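Lybatide 2 (Lycium barbarum, PDB 5NGN) is a small cystine-rich plant peptide with an unusual disulfide-stapled helical scaffold, its biological role not firmly established. Local coordinates at residues A[20-23]-A[24-28]. Sequence-based numbering, arbitrary orientation.
Sequences TQYT and LCCIN
Cys26 sets a disulfide sulfur over one face of the Tyr22 ring: SG lies 3.8 Å from the centroid of that ring and only 14° off its normal, a Cys sulfur-aromatic contact between residues four apart on helix 19-30. This helix is the stapled element of the cystine-rich scaffold, since Cys26 is joined to Cys3 and Cys25 to Cys14. Two torsions bring ring and sulfur together: Tyr22 has CG opposite its backbone N (chi1 179°), whereas Cys26 SG is anti to the carbonyl carbon, leaning back along the helix. The sulfur sits slightly toward the ring's rim, with CE1 and CZ of Tyr22 nearest, CZ at 3.8 Å from SG. At the hydroxyl end of the ring, Tyr22 OH hydrogen-bonds to Glu5 and to the backbone N of Cys3, so the phenol meets both halves of the Cys3-Cys26 staple. A leucine in place of Tyr22 would probably leave the sulfur without its aromatic face and Glu5 without its hydroxyl partner. The i to i+4 backbone bonds from Leu24 N to Thr20 O (2.8 Å, nearly straight at 173°) through Ile27 N to Thr23 O are alpha-helical in spacing, and Cys26 N reaches Tyr22 O at 2.9 Å, while the turn at 25-28 is wider and pi-type. Thr23 OG1 hydrogen-bonds to Gln19 O and to the hydroxyl of Tyr6, a side chain that also touches Cys26. On the more exposed flank, the side chains of Thr20 and Leu24 meet at an oblique angle, methyl CG2 of Thr20 lying 3.8 Å from CD1 of Leu24.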
loop_
_atom_site.group_PDB
_atom_site.type_symbol
_atom_site.label_atom_id
_atom_site.label_comp_id
_atom_site.label_asym_id
_atom_site.label_seq_id
_atom_site.Cartn_x
_atom_site.Cartn_y
_atom_site.Cartn_z
ATOM N N THR A 20 6.587 4.430 -6.216
ATOM C CA THR A 20 7.434 3.983 -5.109
ATOM C C THR A 20 6.808 4.279 -3.749
ATOM O O THR A 20 6.869 3.463 -2.828
ATOM C CB THR A 20 8.947 4.491 -5.166
ATOM O OG1 THR A 20 9.548 3.883 -6.358
ATOM C CG2 THR A 20 9.692 4.103 -3.994
ATOM N N GLN A 21 6.205 5.471 -3.629
ATOM C CA GLN A 21 5.534 5.815 -2.372
ATOM C C GLN A 21 4.378 4.895 -2.056
ATOM O O GLN A 21 4.195 4.477 -0.893
ATOM C CB GLN A 21 5.121 7.266 -2.339
ATOM C CG GLN A 21 6.359 8.150 -2.177
ATOM C CD GLN A 21 6.087 9.615 -2.079
ATOM O OE1 GLN A 21 5.535 10.053 -1.077
ATOM N NE2 GLN A 21 6.597 10.389 -3.022
ATOM N N TYR A 22 3.572 4.545 -3.041
ATOM C CA TYR A 22 2.542 3.540 -2.835
ATOM C C TYR A 22 3.105 2.225 -2.320
ATOM O O TYR A 22 2.619 1.652 -1.337
ATOM C CB TYR A 22 1.749 3.316 -4.143
ATOM C CG TYR A 22 0.654 2.270 -4.047
ATOM C CD1 TYR A 22 -0.517 2.540 -3.378
ATOM C CD2 TYR A 22 0.790 1.022 -4.630
ATOM C CE1 TYR A 22 -1.536 1.635 -3.343
ATOM C CE2 TYR A 22 -0.238 0.099 -4.622
ATOM C CZ TYR A 22 -1.418 0.423 -3.959
ATOM O OH TYR A 22 -2.447 -0.505 -3.918
ATOM N N THR A 23 4.144 1.714 -3.002
ATOM C CA THR A 23 4.726 0.446 -2.594
ATOM C C THR A 23 5.290 0.509 -1.139
ATOM O O THR A 23 5.052 -0.408 -0.337
ATOM C CB THR A 23 5.811 0.032 -3.619
ATOM O OG1 THR A 23 5.251 0.046 -4.939
ATOM C CG2 THR A 23 6.368 -1.311 -3.260
ATOM N N LEU A 24 6.031 1.594 -0.862
ATOM C CA LEU A 24 6.514 1.807 0.536
ATOM C C LEU A 24 5.409 1.812 1.557
ATOM O O LEU A 24 5.458 1.116 2.560
ATOM C CB LEU A 24 7.231 3.123 0.601
ATOM C CG LEU A 24 8.640 3.158 -0.018
ATOM C CD1 LEU A 24 9.021 4.572 -0.242
ATOM C CD2 LEU A 24 9.617 2.372 0.790
ATOM N N CYS A 25 4.347 2.584 1.244
ATOM C CA CYS A 25 3.219 2.618 2.147
ATOM C C CYS A 25 2.724 1.219 2.384
ATOM O O CYS A 25 2.454 0.809 3.504
ATOM C CB CYS A 25 2.168 3.515 1.553
ATOM S SG CYS A 25 0.730 3.899 2.593
ATOM N N CYS A 26 2.532 0.466 1.349
ATOM C CA CYS A 26 1.951 -0.862 1.494
ATOM C C CYS A 26 2.837 -1.824 2.233
ATOM O O CYS A 26 2.374 -2.519 3.117
ATOM C CB CYS A 26 1.574 -1.427 0.139
ATOM S SG CYS A 26 0.213 -0.480 -0.661
ATOM N N ILE A 27 4.105 -1.887 1.860
ATOM C CA ILE A 27 4.911 -2.971 2.461
ATOM C C ILE A 27 5.494 -2.616 3.832
ATOM O O ILE A 27 5.781 -3.531 4.610
ATOM C CB ILE A 27 6.005 -3.523 1.550
ATOM C CG1 ILE A 27 7.146 -2.506 1.418
ATOM C CG2 ILE A 27 5.402 -3.935 0.209
ATOM C CD1 ILE A 27 8.322 -3.046 0.588
ATOM N N ASN A 28 5.613 -1.336 4.124
ATOM C CA ASN A 28 6.152 -0.917 5.462
ATOM C C ASN A 28 5.132 -0.452 6.450
ATOM O O ASN A 28 5.379 -0.442 7.645
ATOM C CB ASN A 28 7.212 0.166 5.298
ATOM C CG ASN A 28 8.413 -0.271 4.476
ATOM O OD1 ASN A 28 9.027 0.568 3.764
ATOM N ND2 ASN A 28 8.742 -1.532 4.579
#